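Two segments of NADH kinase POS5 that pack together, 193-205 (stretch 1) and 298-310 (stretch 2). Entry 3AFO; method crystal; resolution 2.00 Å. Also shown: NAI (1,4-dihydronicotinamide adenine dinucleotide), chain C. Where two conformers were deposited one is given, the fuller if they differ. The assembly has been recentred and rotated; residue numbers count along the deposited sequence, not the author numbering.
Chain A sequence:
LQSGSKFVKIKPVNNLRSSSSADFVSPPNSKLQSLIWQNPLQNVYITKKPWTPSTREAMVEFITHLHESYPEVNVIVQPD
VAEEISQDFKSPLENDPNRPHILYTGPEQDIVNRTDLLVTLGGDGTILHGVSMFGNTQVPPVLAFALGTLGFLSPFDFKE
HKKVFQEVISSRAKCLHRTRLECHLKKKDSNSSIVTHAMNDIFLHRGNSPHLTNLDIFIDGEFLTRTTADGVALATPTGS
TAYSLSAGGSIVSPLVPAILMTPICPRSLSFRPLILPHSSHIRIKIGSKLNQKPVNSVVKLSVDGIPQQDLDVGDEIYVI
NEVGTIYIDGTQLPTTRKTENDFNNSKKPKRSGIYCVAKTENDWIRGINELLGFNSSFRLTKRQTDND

Stretch 1 193-205: SIVTHAMNDIFLH
Stretch 2 (298-310) VVKLSVDGIPQQD

Stretch 1 forms two strands, one ending at A198 and the other spanning 201-205, joined through M199 and N200. Stretch 2 is a hairpin: strands 299-303 and 306-310 are connected by a type I' turn from V303 to I306, closed by V303 N to I306 O (3.1 Å) and I306 N to V303 O (3.0 Å). Strands 201-205 and 299-303 run antiparallel, their axes at 163° and 4.6 Å apart at closest approach, and the contact buries 782 Å² in all.

The register pairs I202 with V303, F203 with S302, L204 with L301 and H205 with K300. F203/S302 and H205/K300 are the hydrogen-bonded pairs: F203 N to S302 O and S302 N to F203 O are both 2.9 Å, H205 N to K300 O is 3.0 Å and K300 N to H205 O is 2.7 Å. D304 N to D201 O (2.9 Å) continues the ladder. The intervening pairs bring CA atoms closer, 4.6 Å for I202-V303 and 4.8 Å for L204-L301, and allow CA-H...O contacts such as L204 CA to K300 O (3.2 Å).

At the end of the ladder, D304 (phi/psi 48/36, chi1 m) swings its carboxylate into the bend of stretch 1. D304 OD2 accepts from M199 N (2.8 Å), while D304 OD1 accepts from N200 N (2.8 Å) and D201 N (3.0 Å). A short acidic side chain suits this place, since it offers two acceptors to three successive backbone amides. A water lies 2.7 Å from H197 O and its oxygen is 3.0 Å from D304 OD2, so it can link the two stretches.

I202, L204, L301 and V303 share one face of the sheet. I202 CG2 lies 3.8 Å from L301 CD1, and L204 CD2 3.9 Å from the same CD1; L301 is t,p and L204 m,t. V303 (t) sends CG1 to A198 CB (3.9 Å) and CG2 to T196 OG1 (3.4 Å).

F203, H205, S302 and K300 occupy the other face. F203 (chi1 p, chi2 90°) lays its ring over its partner, with S302 CB 3.8 Å from the centroid of the F203 ring; the small serine (m) leaves room for it. K300 extends away from stretch 1 and its NZ forms a salt bridge with D310 OD1 (3.1 Å).

D201 (p) directs its carboxylate to the dinucleotide, D201 OD2 lying 2.5 Å from NAI O2D. G305 (90/-16) passes beside the ligand, its N 3.6 Å from NAI C3D; a CB here would clash with NAI C5D and jam against the preceding carbonyl.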

# COMPACT_ATOMS: atom_id res chain seq x y z
N SER A 193 -15.50 -0.51 -34.30
CA SER A 193 -14.61 -0.91 -33.22
C SER A 193 -13.38 -1.65 -33.72
O SER A 193 -13.44 -2.43 -34.66
CB SER A 193 -15.36 -1.76 -32.18
OG SER A 193 -15.84 -2.96 -32.76
N ILE A 194 -12.25 -1.35 -33.07
CA ILE A 194 -11.00 -2.04 -33.30
C ILE A 194 -10.83 -3.02 -32.12
O ILE A 194 -10.71 -2.60 -30.96
CB ILE A 194 -9.83 -1.04 -33.37
CG1 ILE A 194 -10.11 0.04 -34.43
CG2 ILE A 194 -8.52 -1.78 -33.62
CD1 ILE A 194 -9.23 1.31 -34.35
N VAL A 195 -10.83 -4.31 -32.44
CA VAL A 195 -10.75 -5.37 -31.42
C VAL A 195 -9.33 -5.93 -31.26
O VAL A 195 -8.67 -6.29 -32.23
CB VAL A 195 -11.75 -6.52 -31.71
CG1 VAL A 195 -11.84 -7.48 -30.53
CG2 VAL A 195 -13.13 -5.95 -32.05
N THR A 196 -8.87 -5.99 -30.02
CA THR A 196 -7.60 -6.62 -29.70
C THR A 196 -7.79 -7.62 -28.55
O THR A 196 -8.77 -7.54 -27.80
CB THR A 196 -6.52 -5.58 -29.33
OG1 THR A 196 -7.05 -4.63 -28.40
CG2 THR A 196 -6.04 -4.82 -30.57
N HIS A 197 -6.85 -8.55 -28.43
CA HIS A 197 -6.93 -9.60 -27.43
C HIS A 197 -5.73 -9.57 -26.51
O HIS A 197 -4.60 -9.37 -26.96
CB HIS A 197 -7.07 -10.96 -28.12
CG HIS A 197 -8.30 -11.06 -28.97
ND1 HIS A 197 -8.39 -10.47 -30.21
CD2 HIS A 197 -9.49 -11.67 -28.75
CE1 HIS A 197 -9.59 -10.72 -30.72
NE2 HIS A 197 -10.27 -11.44 -29.86
N ALA A 198 -5.98 -9.77 -25.21
CA ALA A 198 -4.95 -9.61 -24.18
C ALA A 198 -4.80 -10.85 -23.33
O ALA A 198 -5.78 -11.38 -22.81
CB ALA A 198 -5.25 -8.39 -23.30
N MET A 199 -3.55 -11.28 -23.16
CA MET A 199 -3.23 -12.36 -22.24
C MET A 199 -2.86 -11.81 -20.85
O MET A 199 -3.17 -12.43 -19.83
CB MET A 199 -2.06 -13.16 -22.83
CG MET A 199 -1.46 -14.18 -21.95
SD MET A 199 -0.33 -15.19 -22.93
CE MET A 199 0.06 -16.40 -21.68
N ASN A 200 -2.19 -10.67 -20.85
CA ASN A 200 -1.74 -9.98 -19.64
C ASN A 200 -2.70 -8.88 -19.24
O ASN A 200 -3.36 -8.94 -18.19
CB ASN A 200 -0.38 -9.33 -19.88
CG ASN A 200 0.77 -10.03 -19.20
OD1 ASN A 200 1.89 -9.49 -19.20
ND2 ASN A 200 0.54 -11.20 -18.62
N ASP A 201 -2.75 -7.85 -20.08
CA ASP A 201 -3.44 -6.64 -19.70
C ASP A 201 -3.78 -5.70 -20.83
O ASP A 201 -3.25 -5.79 -21.94
CB ASP A 201 -2.64 -5.89 -18.63
CG ASP A 201 -1.15 -5.79 -18.95
OD1 ASP A 201 -0.77 -5.68 -20.15
OD2 ASP A 201 -0.36 -5.81 -17.98
N ILE A 202 -4.67 -4.77 -20.50
CA ILE A 202 -5.00 -3.64 -21.33
C ILE A 202 -4.79 -2.42 -20.44
O ILE A 202 -5.32 -2.37 -19.32
CB ILE A 202 -6.47 -3.71 -21.79
CG1 ILE A 202 -6.66 -4.94 -22.68
CG2 ILE A 202 -6.88 -2.39 -22.52
CD1 ILE A 202 -7.98 -5.68 -22.48
N PHE A 203 -4.01 -1.46 -20.91
CA PHE A 203 -3.79 -0.26 -20.09
C PHE A 203 -3.76 1.06 -20.83
O PHE A 203 -3.44 1.11 -22.02
CB PHE A 203 -2.60 -0.39 -19.11
CG PHE A 203 -1.26 -0.62 -19.76
CD1 PHE A 203 -0.45 0.46 -20.12
CD2 PHE A 203 -0.78 -1.90 -19.96
CE1 PHE A 203 0.81 0.25 -20.69
CE2 PHE A 203 0.49 -2.11 -20.53
CZ PHE A 203 1.27 -1.04 -20.90
N LEU A 204 -4.15 2.10 -20.11
CA LEU A 204 -4.16 3.47 -20.57
C LEU A 204 -3.11 4.21 -19.75
O LEU A 204 -2.99 3.97 -18.54
CB LEU A 204 -5.54 4.09 -20.37
CG LEU A 204 -6.66 3.47 -21.22
CD1 LEU A 204 -8.03 3.91 -20.71
CD2 LEU A 204 -6.48 3.86 -22.70
N HIS A 205 -2.34 5.07 -20.39
CA HIS A 205 -1.26 5.78 -19.70
C HIS A 205 -1.01 7.13 -20.36
O HIS A 205 -1.13 7.25 -21.57
CB HIS A 205 0.01 4.94 -19.71
CG HIS A 205 0.98 5.32 -18.63
ND1 HIS A 205 1.77 6.45 -18.71
CD2 HIS A 205 1.27 4.74 -17.44
CE1 HIS A 205 2.50 6.55 -17.61
NE2 HIS A 205 2.22 5.52 -16.83
N VAL A 298 -3.79 12.48 -25.65
CA VAL A 298 -3.67 12.70 -24.21
C VAL A 298 -3.40 11.40 -23.44
O VAL A 298 -2.90 11.43 -22.30
CB VAL A 298 -4.87 13.49 -23.62
CG1 VAL A 298 -4.92 14.89 -24.22
CG2 VAL A 298 -6.21 12.75 -23.84
N VAL A 299 -3.72 10.27 -24.08
CA VAL A 299 -3.56 8.95 -23.47
C VAL A 299 -3.08 7.90 -24.48
O VAL A 299 -3.53 7.87 -25.62
CB VAL A 299 -4.88 8.43 -22.87
CG1 VAL A 299 -4.60 7.26 -21.94
CG2 VAL A 299 -5.61 9.53 -22.12
N LYS A 300 -2.17 7.04 -24.04
CA LYS A 300 -1.73 5.93 -24.87
C LYS A 300 -2.48 4.67 -24.48
O LYS A 300 -2.72 4.44 -23.30
CB LYS A 300 -0.21 5.71 -24.74
CG LYS A 300 0.40 4.87 -25.87
CD LYS A 300 1.90 4.65 -25.69
CE LYS A 300 2.70 5.94 -25.78
NZ LYS A 300 2.58 6.63 -27.10
N LEU A 301 -2.86 3.86 -25.47
CA LEU A 301 -3.45 2.56 -25.22
C LEU A 301 -2.44 1.47 -25.55
O LEU A 301 -1.90 1.42 -26.68
CB LEU A 301 -4.73 2.39 -26.06
CG LEU A 301 -5.35 0.99 -26.07
CD1 LEU A 301 -5.93 0.58 -24.71
CD2 LEU A 301 -6.42 0.89 -27.16
N SER A 302 -2.20 0.58 -24.59
CA SER A 302 -1.37 -0.59 -24.84
C SER A 302 -2.09 -1.88 -24.49
O SER A 302 -2.91 -1.92 -23.56
CB SER A 302 -0.05 -0.50 -24.07
OG SER A 302 0.61 0.73 -24.35
N VAL A 303 -1.78 -2.94 -25.23
CA VAL A 303 -2.39 -4.24 -25.03
C VAL A 303 -1.22 -5.23 -24.96
O VAL A 303 -0.43 -5.33 -25.91
CB VAL A 303 -3.33 -4.63 -26.20
CG1 VAL A 303 -3.81 -6.07 -26.05
CG2 VAL A 303 -4.52 -3.68 -26.31
N ASP A 304 -1.11 -5.93 -23.83
CA ASP A 304 0.08 -6.77 -23.53
C ASP A 304 1.41 -6.04 -23.77
O ASP A 304 2.39 -6.64 -24.21
CB ASP A 304 0.01 -8.09 -24.30
CG ASP A 304 -1.13 -8.97 -23.83
OD1 ASP A 304 -1.62 -8.72 -22.71
OD2 ASP A 304 -1.54 -9.90 -24.57
N GLY A 305 1.44 -4.74 -23.47
CA GLY A 305 2.67 -3.96 -23.58
C GLY A 305 2.91 -3.32 -24.94
O GLY A 305 3.73 -2.40 -25.05
N ILE A 306 2.18 -3.77 -25.95
CA ILE A 306 2.30 -3.25 -27.32
C ILE A 306 1.46 -1.99 -27.51
O ILE A 306 0.24 -2.05 -27.41
CB ILE A 306 1.91 -4.35 -28.37
CG1 ILE A 306 2.84 -5.56 -28.23
CG2 ILE A 306 1.96 -3.80 -29.81
CD1 ILE A 306 4.33 -5.23 -28.45
N PRO A 307 2.13 -0.84 -27.77
CA PRO A 307 1.40 0.41 -28.00
C PRO A 307 0.49 0.24 -29.20
O PRO A 307 0.93 -0.27 -30.23
CB PRO A 307 2.51 1.41 -28.31
CG PRO A 307 3.73 0.83 -27.62
CD PRO A 307 3.59 -0.64 -27.82
N GLN A 308 -0.77 0.61 -29.05
CA GLN A 308 -1.74 0.47 -30.13
C GLN A 308 -1.88 1.79 -30.84
O GLN A 308 -1.71 1.88 -32.06
CB GLN A 308 -3.11 0.02 -29.59
CG GLN A 308 -3.08 -1.33 -28.88
CD GLN A 308 -2.53 -2.44 -29.77
OE1 GLN A 308 -1.47 -2.99 -29.50
NE2 GLN A 308 -3.24 -2.75 -30.83
N GLN A 309 -2.15 2.82 -30.05
CA GLN A 309 -2.64 4.09 -30.53
C GLN A 309 -2.59 5.12 -29.42
O GLN A 309 -2.74 4.80 -28.24
CB GLN A 309 -4.11 3.96 -30.88
CG GLN A 309 -4.41 3.78 -32.33
CD GLN A 309 -5.87 3.98 -32.60
OE1 GLN A 309 -6.53 3.11 -33.16
NE2 GLN A 309 -6.40 5.12 -32.16
N ASP A 310 -2.40 6.36 -29.82
CA ASP A 310 -2.70 7.46 -28.94
C ASP A 310 -4.18 7.72 -29.09
O ASP A 310 -4.74 7.60 -30.19
CB ASP A 310 -1.84 8.66 -29.30
CG ASP A 310 -0.37 8.35 -29.13
OD1 ASP A 310 -0.07 7.25 -28.62
OD2 ASP A 310 0.48 9.18 -29.50
PA NAI C . 8.79 -5.75 -21.10
O1A NAI C . 10.04 -6.57 -21.21
O2A NAI C . 9.00 -4.15 -21.30
O5B NAI C . 8.14 -5.85 -19.68
C5B NAI C . 8.04 -7.08 -19.15
C4B NAI C . 8.62 -7.08 -17.79
O4B NAI C . 7.48 -7.56 -17.04
C3B NAI C . 9.61 -8.23 -17.93
O3B NAI C . 10.49 -8.25 -16.81
C2B NAI C . 8.65 -9.43 -17.91
O2B NAI C . 9.29 -10.61 -17.44
C1B NAI C . 7.63 -8.99 -16.86
N9A NAI C . 6.31 -9.64 -17.09
C8A NAI C . 5.55 -9.58 -18.19
N7A NAI C . 4.44 -10.30 -18.00
C5A NAI C . 4.48 -10.81 -16.77
C6A NAI C . 3.63 -11.62 -16.01
N6A NAI C . 2.45 -12.07 -16.48
N1A NAI C . 4.02 -11.95 -14.76
C2A NAI C . 5.17 -11.53 -14.25
N3A NAI C . 5.99 -10.76 -14.94
C4A NAI C . 5.68 -10.39 -16.20
O3 NAI C . 7.64 -6.14 -22.23
PN NAI C . 7.10 -7.64 -22.45
O1N NAI C . 8.07 -8.62 -21.86
O2N NAI C . 6.66 -7.66 -23.86
O5D NAI C . 5.77 -7.77 -21.51
C5D NAI C . 4.70 -6.84 -21.65
C4D NAI C . 4.16 -6.49 -20.27
O4D NAI C . 5.05 -5.49 -19.72
C3D NAI C . 2.83 -5.75 -20.32
O3D NAI C . 1.74 -6.66 -20.45
C2D NAI C . 2.83 -5.05 -18.94
O2D NAI C . 2.09 -5.84 -18.00
C1D NAI C . 4.34 -5.06 -18.55
N1N NAI C . 4.72 -3.68 -18.21
C2N NAI C . 5.10 -3.43 -16.90
C3N NAI C . 5.45 -2.16 -16.48
C7N NAI C . 5.88 -1.96 -15.01
O7N NAI C . 6.25 -0.87 -14.57
N7N NAI C . 5.84 -3.04 -14.26
C4N NAI C . 5.42 -1.11 -17.41
C5N NAI C . 5.03 -1.34 -18.75
C6N NAI C . 4.67 -2.62 -19.16
O HOH W 1 -2.00 -8.91 -27.41